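Local coordinates for protein CEL44C (Paenibacillus polymyxa, PDB 2YIH) that hydrolyses the beta-1,4-glucan backbone of xyloglucan and cellulose, serving as the family 44 endo-glucanase part of a longer multidomain enzyme, at residues 26-30 against 405-409; 106-112 against 179-185; 363-367 against 394-400. The protein carries 8 engineered substitutions. All coordinates share one frame; numbering follows the deposited sequence.

Overall arrangement
Three contacts illustrate how a family 44 glycoside hydrolase closes and dresses its eight-stranded parallel barrel. Interaction 2 pairs the third and fourth strands, 105-110 and 181-184. Interaction 1 joins the first strand, 29-30, of the same sheet to helix 399-409, which follows the last strand, so both other contacts fall between its segments along the chain, interaction 2 before interaction 3. Interactions 1 and 3, with centres about 15 Å apart, hold helix 399-409 at both ends; interaction 3 ties its start to the loop before helix 367-382. Interactions 2 and 3 are about 27 Å apart between centres, on opposite sides of the chain's centre.

Interaction 1: residues 26-30 against 405-409; sequences YIYGT and YKLYR. With SO4 (sulfate ion), chain E.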
loop_
_atom_site.group_PDB
_atom_site.type_symbol
_atom_site.label_atom_id
_atom_site.label_comp_id
_atom_site.label_asym_id
_atom_site.label_seq_id
_atom_site.Cartn_x
_atom_site.Cartn_y
_atom_site.Cartn_z
ATOM N N TYR A 26 -0.184 9.515 -3.181
ATOM C CA TYR A 26 -0.410 8.063 -3.408
ATOM C C TYR A 26 -0.422 7.222 -2.135
ATOM O O TYR A 26 -0.644 5.993 -2.208
ATOM C CB TYR A 26 0.605 7.469 -4.382
ATOM C CG TYR A 26 0.758 8.278 -5.639
ATOM C CD1 TYR A 26 -0.370 8.724 -6.355
ATOM C CD2 TYR A 26 2.022 8.630 -6.099
ATOM C CE1 TYR A 26 -0.207 9.522 -7.499
ATOM C CE2 TYR A 26 2.184 9.369 -7.264
ATOM C CZ TYR A 26 1.060 9.798 -7.947
ATOM O OH TYR A 26 1.225 10.568 -9.081
ATOM N N ILE A 27 -0.240 7.867 -0.975
ATOM C CA ILE A 27 -0.509 7.177 0.290
ATOM C C ILE A 27 -2.012 6.949 0.517
ATOM O O ILE A 27 -2.414 6.155 1.382
ATOM C CB ILE A 27 0.155 7.836 1.497
ATOM C CG1 ILE A 27 -0.408 9.245 1.741
ATOM C CG2 ILE A 27 1.675 7.846 1.308
ATOM C CD1 ILE A 27 -1.130 9.381 3.013
ATOM N N TYR A 28 -2.844 7.684 -0.222
ATOM C CA TYR A 28 -4.282 7.398 -0.250
ATOM C C TYR A 28 -4.600 6.408 -1.364
ATOM O O TYR A 28 -5.065 6.785 -2.467
ATOM C CB TYR A 28 -5.071 8.713 -0.418
ATOM C CG TYR A 28 -4.602 9.791 0.576
ATOM C CD1 TYR A 28 -4.930 9.707 1.929
ATOM C CD2 TYR A 28 -3.827 10.870 0.150
ATOM C CE1 TYR A 28 -4.434 10.639 2.868
ATOM C CE2 TYR A 28 -3.373 11.859 1.078
ATOM C CZ TYR A 28 -3.691 11.731 2.425
ATOM O OH TYR A 28 -3.249 12.684 3.343
ATOM N N GLY A 29 -4.345 5.143 -1.088
ATOM C CA GLY A 29 -4.357 4.175 -2.157
ATOM C C GLY A 29 -4.976 2.892 -1.697
ATOM O O GLY A 29 -5.024 2.602 -0.501
ATOM N N THR A 30 -5.388 2.079 -2.658
ATOM C CA THR A 30 -6.010 0.822 -2.275
ATOM C C THR A 30 -5.704 -0.270 -3.287
ATOM O O THR A 30 -5.170 0.001 -4.374
ATOM C CB THR A 30 -7.542 0.994 -2.067
ATOM O OG1 THR A 30 -8.064 -0.179 -1.392
ATOM C CG2 THR A 30 -8.239 1.214 -3.437
ATOM N N TYR A 405 -10.425 6.823 5.285
ATOM C CA TYR A 405 -10.054 7.477 4.018
ATOM C C TYR A 405 -10.893 8.726 3.778
ATOM O O TYR A 405 -10.370 9.747 3.351
ATOM C CB TYR A 405 -10.156 6.541 2.791
ATOM C CG TYR A 405 -8.999 5.563 2.723
ATOM C CD1 TYR A 405 -7.753 5.950 2.193
ATOM C CD2 TYR A 405 -9.148 4.268 3.217
ATOM C CE1 TYR A 405 -6.663 5.052 2.176
ATOM C CE2 TYR A 405 -8.082 3.358 3.181
ATOM C CZ TYR A 405 -6.840 3.769 2.667
ATOM O OH TYR A 405 -5.756 2.927 2.695
ATOM N N LYS A 406 -12.200 8.606 3.969
ATOM C CA LYS A 406 -13.087 9.743 3.699
ATOM C C LYS A 406 -12.747 10.894 4.642
ATOM O O LYS A 406 -12.837 12.040 4.240
ATOM C CB LYS A 406 -14.563 9.336 3.842
ATOM C CG LYS A 406 -14.963 8.430 2.690
ATOM C CD LYS A 406 -16.271 7.646 2.934
ATOM C CE LYS A 406 -17.457 8.578 2.995
ATOM N NZ LYS A 406 -18.661 7.867 3.558
ATOM N N LEU A 407 -12.351 10.601 5.881
ATOM C CA LEU A 407 -11.997 11.696 6.791
ATOM C C LEU A 407 -10.828 12.537 6.241
ATOM O O LEU A 407 -10.804 13.790 6.412
ATOM C CB LEU A 407 -11.729 11.195 8.220
ATOM C CG LEU A 407 -11.654 12.311 9.274
ATOM C CD1 LEU A 407 -13.035 12.863 9.551
ATOM C CD2 LEU A 407 -11.056 11.740 10.573
ATOM N N TYR A 408 -9.887 11.869 5.560
ATOM C CA TYR A 408 -8.768 12.565 4.903
ATOM C C TYR A 408 -9.098 13.134 3.520
ATOM O O TYR A 408 -8.485 14.135 3.108
ATOM C CB TYR A 408 -7.553 11.613 4.757
ATOM C CG TYR A 408 -6.714 11.535 6.017
ATOM C CD1 TYR A 408 -7.118 10.763 7.100
ATOM C CD2 TYR A 408 -5.582 12.331 6.166
ATOM C CE1 TYR A 408 -6.393 10.720 8.258
ATOM C CE2 TYR A 408 -4.807 12.270 7.342
ATOM C CZ TYR A 408 -5.238 11.501 8.387
ATOM O OH TYR A 408 -4.507 11.411 9.565
ATOM N N ARG A 409 -9.999 12.467 2.769
ATOM C CA ARG A 409 -10.063 12.706 1.331
ATOM C C ARG A 409 -11.447 13.072 0.804
ATOM O O ARG A 409 -11.580 13.475 -0.339
ATOM C CB ARG A 409 -9.493 11.510 0.555
ATOM C CG ARG A 409 -8.026 11.244 0.856
ATOM C CD ARG A 409 -7.107 12.190 0.064
ATOM N NE ARG A 409 -7.258 11.943 -1.372
ATOM C CZ ARG A 409 -6.656 12.642 -2.326
ATOM N NH1 ARG A 409 -5.803 13.627 -1.990
ATOM N NH2 ARG A 409 -6.888 12.342 -3.614
HETATM S S SO4 E . -4.644 14.888 -5.245
HETATM O O1 SO4 E . -5.325 16.065 -5.784
HETATM O O2 SO4 E . -4.436 15.104 -3.819
HETATM O O3 SO4 E . -5.461 13.699 -5.521
HETATM O O4 SO4 E . -3.375 14.748 -5.963
HETATM O O HOH W 1 -3.279 3.671 1.830
#
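Y28 is gripped between its own neighbour and the end of helix 399-409. R409 CD lies over one face of the Y28 ring, 3.6 Å from the centroid and 17° off the normal, a CH-pi contact, while I27 CD1 covers the opposite face. R409 is bent at two successive bonds (chi2 -80°, chi3 -64°), a fold that lays its aliphatic part on the ring and turns its head outward. Y408 meets the far end of the same ring: Y28 CE1 approaches Y408 CB at 3.8 Å, the two side chains crossing at about a right angle, and Y408 OH is bonded to T374 O.

Packing is looser around Y405, whose ring edge touches Y28 CA and whose hydroxyl is linked to the 26-30 backbone by a water. That water is 2.7 Å from Y405 OH, in the plane of the ring, and is also hydrogen-bonded to I27 O (2.7 Å) and to G29 O. On the partly exposed side the R409 guanidinium holds a sulfate, probably from the crystallisation liquor, by two nearly straight bonds: NH1 to O2 and NH2 to O3, both 2.7 Å. R409 NE binds N39 O. Strand 29-30 bonds to strand 387-390, first strand to last, which closes the (beta/alpha)8 barrel, and the helix after the last strand packs over that seam.

Interaction 2: residues 106-112 against 179-185; sequences SLVTLPM and VKGYALD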
loop_
_atom_site.group_PDB
_atom_site.type_symbol
_atom_site.label_atom_id
_atom_site.label_comp_id
_atom_site.label_asym_id
_atom_site.label_seq_id
_atom_site.Cartn_x
_atom_site.Cartn_y
_atom_site.Cartn_z
ATOM N N SER A 106 -2.035 4.090 -11.629
ATOM C CA SER A 106 -2.230 2.647 -11.698
ATOM C C SER A 106 -0.901 1.932 -11.513
ATOM O O SER A 106 0.035 2.164 -12.282
ATOM C CB SER A 106 -2.759 2.227 -13.089
ATOM O OG SER A 106 -4.121 2.618 -13.254
ATOM N N LEU A 107 -0.875 0.999 -10.563
ATOM C CA LEU A 107 0.257 0.077 -10.395
ATOM C C LEU A 107 -0.194 -1.300 -10.831
ATOM O O LEU A 107 -1.113 -1.853 -10.258
ATOM C CB LEU A 107 0.655 0.028 -8.921
ATOM C CG LEU A 107 1.738 -0.988 -8.485
ATOM C CD1 LEU A 107 3.048 -0.804 -9.328
ATOM C CD2 LEU A 107 2.032 -0.815 -6.992
ATOM N N VAL A 108 0.433 -1.827 -11.880
ATOM C CA VAL A 108 0.045 -3.094 -12.490
ATOM C C VAL A 108 1.150 -4.162 -12.265
ATOM O O VAL A 108 2.313 -3.980 -12.625
ATOM C CB VAL A 108 -0.159 -2.861 -14.007
ATOM C CG1 VAL A 108 -0.402 -4.180 -14.757
ATOM C CG2 VAL A 108 -1.335 -1.861 -14.240
ATOM N N THR A 109 0.768 -5.291 -11.698
ATOM C CA THR A 109 1.732 -6.370 -11.478
ATOM C C THR A 109 2.006 -7.122 -12.773
ATOM O O THR A 109 1.066 -7.432 -13.533
ATOM C CB THR A 109 1.156 -7.342 -10.435
ATOM O OG1 THR A 109 0.945 -6.605 -9.222
ATOM C CG2 THR A 109 2.118 -8.517 -10.116
ATOM N N LEU A 110 3.267 -7.536 -12.925
ATOM C CA LEU A 110 3.728 -8.336 -14.088
ATOM C C LEU A 110 4.217 -9.648 -13.518
ATOM O O LEU A 110 4.607 -9.710 -12.342
ATOM C CB LEU A 110 4.889 -7.620 -14.792
ATOM C CG LEU A 110 4.487 -6.259 -15.394
ATOM C CD1 LEU A 110 5.697 -5.658 -16.085
ATOM C CD2 LEU A 110 3.365 -6.461 -16.397
ATOM N N PRO A 111 4.187 -10.722 -14.326
ATOM C CA PRO A 111 4.491 -12.057 -13.752
ATOM C C PRO A 111 6.007 -12.353 -13.768
ATOM O O PRO A 111 6.678 -12.055 -14.770
ATOM C CB PRO A 111 3.786 -13.023 -14.730
ATOM C CG PRO A 111 3.851 -12.276 -16.069
ATOM C CD PRO A 111 3.669 -10.787 -15.711
ATOM N N MET A 112 6.506 -13.024 -12.726
ATOM C CA MET A 112 7.938 -13.319 -12.663
ATOM C C MET A 112 8.224 -14.725 -12.103
ATOM O O MET A 112 9.357 -15.186 -12.118
ATOM C CB MET A 112 8.634 -12.214 -11.831
ATOM C CG MET A 112 10.066 -12.000 -12.154
ATOM S SD MET A 112 10.809 -10.652 -11.206
ATOM C CE MET A 112 10.413 -11.109 -9.515
ATOM N N VAL A 179 0.064 4.081 -18.053
ATOM C CA VAL A 179 0.196 3.247 -16.857
ATOM C C VAL A 179 1.540 3.598 -16.228
ATOM O O VAL A 179 2.574 3.480 -16.872
ATOM C CB VAL A 179 0.157 1.757 -17.238
ATOM C CG1 VAL A 179 0.460 0.849 -16.007
ATOM C CG2 VAL A 179 -1.197 1.421 -17.831
ATOM N N LYS A 180 1.537 4.020 -14.969
ATOM C CA LYS A 180 2.740 4.621 -14.393
ATOM C C LYS A 180 3.684 3.661 -13.695
ATOM O O LYS A 180 4.885 3.931 -13.598
ATOM C CB LYS A 180 2.341 5.751 -13.452
ATOM C CG LYS A 180 1.925 6.998 -14.264
ATOM C CD LYS A 180 1.424 8.116 -13.373
ATOM C CE LYS A 180 1.513 9.473 -14.078
ATOM N NZ LYS A 180 1.096 9.416 -15.514
ATOM N N GLY A 181 3.126 2.611 -13.097
ATOM C CA GLY A 181 3.937 1.697 -12.291
ATOM C C GLY A 181 3.730 0.226 -12.643
ATOM O O GLY A 181 2.608 -0.209 -12.905
ATOM N N TYR A 182 4.822 -0.546 -12.580
ATOM C CA TYR A 182 4.744 -2.000 -12.759
ATOM C C TYR A 182 5.449 -2.656 -11.598
ATOM O O TYR A 182 6.535 -2.199 -11.207
ATOM C CB TYR A 182 5.419 -2.473 -14.065
ATOM C CG TYR A 182 4.732 -1.945 -15.307
ATOM C CD1 TYR A 182 3.535 -2.477 -15.742
ATOM C CD2 TYR A 182 5.266 -0.861 -16.002
ATOM C CE1 TYR A 182 2.876 -1.931 -16.844
ATOM C CE2 TYR A 182 4.628 -0.333 -17.126
ATOM C CZ TYR A 182 3.473 -0.915 -17.568
ATOM O OH TYR A 182 2.816 -0.401 -18.664
ATOM N N ALA A 183 4.869 -3.748 -11.090
ATOM C CA ALA A 183 5.439 -4.446 -9.942
ATOM C C ALA A 183 5.981 -5.787 -10.421
ATOM O O ALA A 183 5.370 -6.445 -11.296
ATOM C CB ALA A 183 4.353 -4.681 -8.826
ATOM N N LEU A 184 7.108 -6.167 -9.819
ATOM C CA LEU A 184 7.800 -7.411 -10.115
ATOM C C LEU A 184 7.132 -8.550 -9.317
ATOM O O LEU A 184 7.636 -8.997 -8.300
ATOM C CB LEU A 184 9.309 -7.283 -9.791
ATOM C CG LEU A 184 10.009 -6.115 -10.515
ATOM C CD1 LEU A 184 11.463 -6.021 -9.965
ATOM C CD2 LEU A 184 10.037 -6.318 -12.037
ATOM N N ASP A 185 6.023 -9.039 -9.875
ATOM C CA ASP A 185 5.241 -10.140 -9.288
ATOM C C ASP A 185 4.775 -9.725 -7.865
ATOM O O ASP A 185 4.554 -8.529 -7.598
ATOM C CB ASP A 185 6.070 -11.428 -9.308
ATOM C CG ASP A 185 5.199 -12.693 -9.301
ATOM O OD1 ASP A 185 4.630 -13.021 -8.239
ATOM O OD2 ASP A 185 5.070 -13.295 -10.364
HETATM O O HOH W 2 -1.076 5.383 -14.148
HETATM O O HOH W 3 2.542 -6.768 -7.000
#
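V108 and L110 each lend a backbone N-H to strand 181-184, and S106 and V108 each receive one back, the exchange expected of parallel strands in register. V108 N to G181 O (2.9 Å, 173°) and L110 N to A183 O (2.9 Å) run one way; A183 N to V108 O (3.0 Å) and the longer G181 N to S106 O run the other. The A183 donor stands well above the plane of the V108 carbonyl. Just past the end of strand 181-184, D185 N makes a weak bond to L110 O.

A side-chain bond takes over where the pairing ends. D185 CG stands anti to the backbone N (chi1 -155°), which brings OD2 to M112 N at 2.8 Å through its anti lone pair; OD1 binds T51 OG1 and W191 NE1. With an alanine in place of D185, M112 N, T51 and W191 would probably all lose the carboxylate that they share between its two oxygens, and the chain after L110 would be less firmly tied. A water bridges T109 OG1 and D185 O, while T109 OG1 also binds L45 O.

Apolar contacts divide between the two faces of the sheet. On the face that carries V108, L110, Y182 and L184, L110 CD1 rests 3.8 Å from Y182 CB; beyond the strand, M112 SD lies 3.9 Å from L184 CB. On the other face L107 CD1 settles 3.5 Å from G181 C, where glycine offers no CB to obstruct it.

The L110 and Y182 side is covered by helices 159-170 and 205-222, and helix 90-102 packs on V108. L107 and A183 meet F229 of strand 227-233, which flanks strand 181-184 as strand 42-45 flanks strand 105-110.

Interaction 3: residues 363-367 against 394-400; sequences GENDI and KDGVNNY. With EDO (1,2-ethanediol), chain O; EDO (1,2-ethanediol), chain J.
Y400 N donates to E364 O at 3.0 Å and 145°, in the carbonyl plane, which joins the first turn of helix 399-409 to a type I beta turn running from G363 to D366, itself closed by D366 N to G363 O at 3.0 Å. The accepting carbonyl thus takes up an N-H at a helix start, where no earlier helical turn exists to receive it.

The Y400 ring lies against the end of the turn and the first residue of helix 367-382. I367 CA sits over one face, 3.9 Å from the centroid and only 7° off the normal, in a CH-pi contact, while the backbone carbon of N365 comes in at the ring edge. I367 CD1 adds an apolar touch to Y400 CE1 at 3.7 Å. The ring's hydroxyl is bonded to D481 O, so the tyrosine spans from the turn to strand 474-481 of the mixed beta sheet.

In the (beta/alpha)8 barrel these are the segments that follow the seventh and eighth strands, 353-359 and 387-390, and each runs directly into the helix that comes next. D366 and N398 stand at the two N-cap positions, and the D366 side chain caps a backbone N of helix 367-382.

E364 and N398 lie side by side and point the same way, with E364 CB 3.7 Å from N398 CG. A bend in the glutamate (chi2 85°) carries its CD to within 3.8 Å of K394 CB, a van der Waals touch of the carboxylate on the lysine's CB. K394 NZ donates instead to D395 O, and its charge stays 7.0 Å from E364 OE1, too far for a salt bridge. Two 1,2-ethanediol molecules, probably from the crystallisation liquor, bind to the segments: O2 of one donates to D366 OD1 at 2.6 Å, and G396 N donates to the other.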
loop_
_atom_site.group_PDB
_atom_site.type_symbol
_atom_site.label_atom_id
_atom_site.label_comp_id
_atom_site.label_asym_id
_atom_site.label_seq_id
_atom_site.Cartn_x
_atom_site.Cartn_y
_atom_site.Cartn_z
ATOM N N GLY A 363 -10.093 -5.001 12.106
ATOM C CA GLY A 363 -11.190 -4.212 12.701
ATOM C C GLY A 363 -11.932 -3.376 11.666
ATOM O O GLY A 363 -12.292 -2.212 11.926
ATOM N N GLU A 364 -12.226 -3.997 10.521
ATOM C CA GLU A 364 -12.701 -3.279 9.331
ATOM C C GLU A 364 -14.025 -2.585 9.576
ATOM O O GLU A 364 -14.320 -1.582 8.955
ATOM C CB GLU A 364 -12.858 -4.261 8.152
ATOM C CG GLU A 364 -11.530 -4.873 7.722
ATOM C CD GLU A 364 -11.106 -6.119 8.517
ATOM O OE1 GLU A 364 -11.763 -6.518 9.504
ATOM O OE2 GLU A 364 -10.065 -6.683 8.160
ATOM N N ASN A 365 -14.869 -3.206 10.406
ATOM C CA ASN A 365 -16.180 -2.670 10.704
ATOM C C ASN A 365 -16.275 -2.331 12.191
ATOM O O ASN A 365 -17.362 -2.386 12.798
ATOM C CB ASN A 365 -17.248 -3.676 10.273
ATOM C CG ASN A 365 -17.347 -3.771 8.788
ATOM O OD1 ASN A 365 -17.016 -4.811 8.189
ATOM N ND2 ASN A 365 -17.722 -2.689 8.172
ATOM N N ASP A 366 -15.142 -1.926 12.763
ATOM C CA ASP A 366 -15.110 -1.490 14.177
ATOM C C ASP A 366 -14.417 -0.144 14.309
ATOM O O ASP A 366 -13.492 0.162 13.558
ATOM C CB ASP A 366 -14.332 -2.492 15.025
ATOM C CG ASP A 366 -14.487 -2.212 16.529
ATOM O OD1 ASP A 366 -15.615 -2.426 17.051
ATOM O OD2 ASP A 366 -13.522 -1.741 17.181
ATOM N N ILE A 367 -14.885 0.683 15.241
ATOM C CA ILE A 367 -14.257 1.979 15.435
ATOM C C ILE A 367 -12.745 1.839 15.657
ATOM O O ILE A 367 -11.990 2.709 15.219
ATOM C CB ILE A 367 -14.928 2.749 16.628
ATOM C CG1 ILE A 367 -14.392 4.188 16.794
ATOM C CG2 ILE A 367 -14.795 1.952 17.924
ATOM C CD1 ILE A 367 -14.510 5.064 15.547
ATOM N N LYS A 394 -11.166 -8.652 5.000
ATOM C CA LYS A 394 -12.555 -9.094 5.174
ATOM C C LYS A 394 -13.335 -8.657 3.962
ATOM O O LYS A 394 -13.217 -7.508 3.514
ATOM C CB LYS A 394 -13.190 -8.451 6.418
ATOM C CG LYS A 394 -14.366 -9.226 6.942
ATOM C CD LYS A 394 -15.467 -8.306 7.403
ATOM C CE LYS A 394 -16.765 -9.071 7.484
ATOM N NZ LYS A 394 -16.935 -9.930 6.285
ATOM N N ASP A 395 -14.132 -9.568 3.404
ATOM C CA ASP A 395 -14.925 -9.217 2.232
ATOM C C ASP A 395 -16.160 -8.386 2.602
ATOM O O ASP A 395 -16.485 -8.227 3.786
ATOM C CB ASP A 395 -15.324 -10.476 1.451
ATOM C CG ASP A 395 -14.118 -11.164 0.797
ATOM O OD1 ASP A 395 -13.222 -10.446 0.318
ATOM O OD2 ASP A 395 -14.107 -12.410 0.698
ATOM N N GLY A 396 -16.816 -7.846 1.586
ATOM C CA GLY A 396 -18.010 -6.987 1.782
ATOM C C GLY A 396 -17.595 -5.620 2.283
ATOM O O GLY A 396 -16.443 -5.220 2.098
ATOM N N VAL A 397 -18.512 -4.887 2.920
ATOM C CA VAL A 397 -18.144 -3.512 3.337
ATOM C C VAL A 397 -17.033 -3.533 4.393
ATOM O O VAL A 397 -16.901 -4.482 5.158
ATOM C CB VAL A 397 -19.351 -2.695 3.845
ATOM C CG1 VAL A 397 -20.393 -2.546 2.728
ATOM C CG2 VAL A 397 -19.947 -3.314 5.089
ATOM N N ASN A 398 -16.203 -2.500 4.371
ATOM C CA ASN A 398 -15.210 -2.278 5.430
ATOM C C ASN A 398 -15.467 -0.834 5.883
ATOM O O ASN A 398 -14.700 0.080 5.598
ATOM C CB ASN A 398 -13.780 -2.389 4.881
ATOM C CG ASN A 398 -13.348 -3.845 4.539
ATOM O OD1 ASN A 398 -14.154 -4.841 4.569
ATOM N ND2 ASN A 398 -12.092 -3.973 4.151
ATOM N N ASN A 399 -16.529 -0.674 6.651
ATOM C CA ASN A 399 -17.126 0.650 6.851
ATOM C C ASN A 399 -16.188 1.612 7.549
ATOM O O ASN A 399 -16.185 2.785 7.228
ATOM C CB ASN A 399 -18.424 0.549 7.655
ATOM C CG ASN A 399 -19.550 -0.063 6.849
ATOM O OD1 ASN A 399 -19.762 0.280 5.669
ATOM N ND2 ASN A 399 -20.225 -1.030 7.451
ATOM N N TYR A 400 -15.438 1.121 8.537
ATOM C CA TYR A 400 -14.579 2.035 9.312
ATOM C C TYR A 400 -13.237 2.312 8.634
ATOM O O TYR A 400 -12.634 3.388 8.840
ATOM C CB TYR A 400 -14.446 1.577 10.765
ATOM C CG TYR A 400 -15.581 2.071 11.654
ATOM C CD1 TYR A 400 -15.668 3.410 12.021
ATOM C CD2 TYR A 400 -16.613 1.196 12.049
ATOM C CE1 TYR A 400 -16.692 3.877 12.845
ATOM C CE2 TYR A 400 -17.641 1.644 12.877
ATOM C CZ TYR A 400 -17.707 2.981 13.220
ATOM O OH TYR A 400 -18.731 3.435 14.033
HETATM C C1 EDO O . -17.744 -7.691 -2.588
HETATM O O1 EDO O . -18.945 -7.634 -1.818
HETATM C C2 EDO O . -16.604 -7.133 -1.751
HETATM O O2 EDO O . -15.978 -8.216 -1.056
HETATM C C1 EDO J . -15.531 -0.276 20.991
HETATM O O1 EDO J . -16.139 -0.954 22.088
HETATM C C2 EDO J . -16.294 -0.671 19.742
HETATM O O2 EDO J . -16.210 -2.088 19.577
#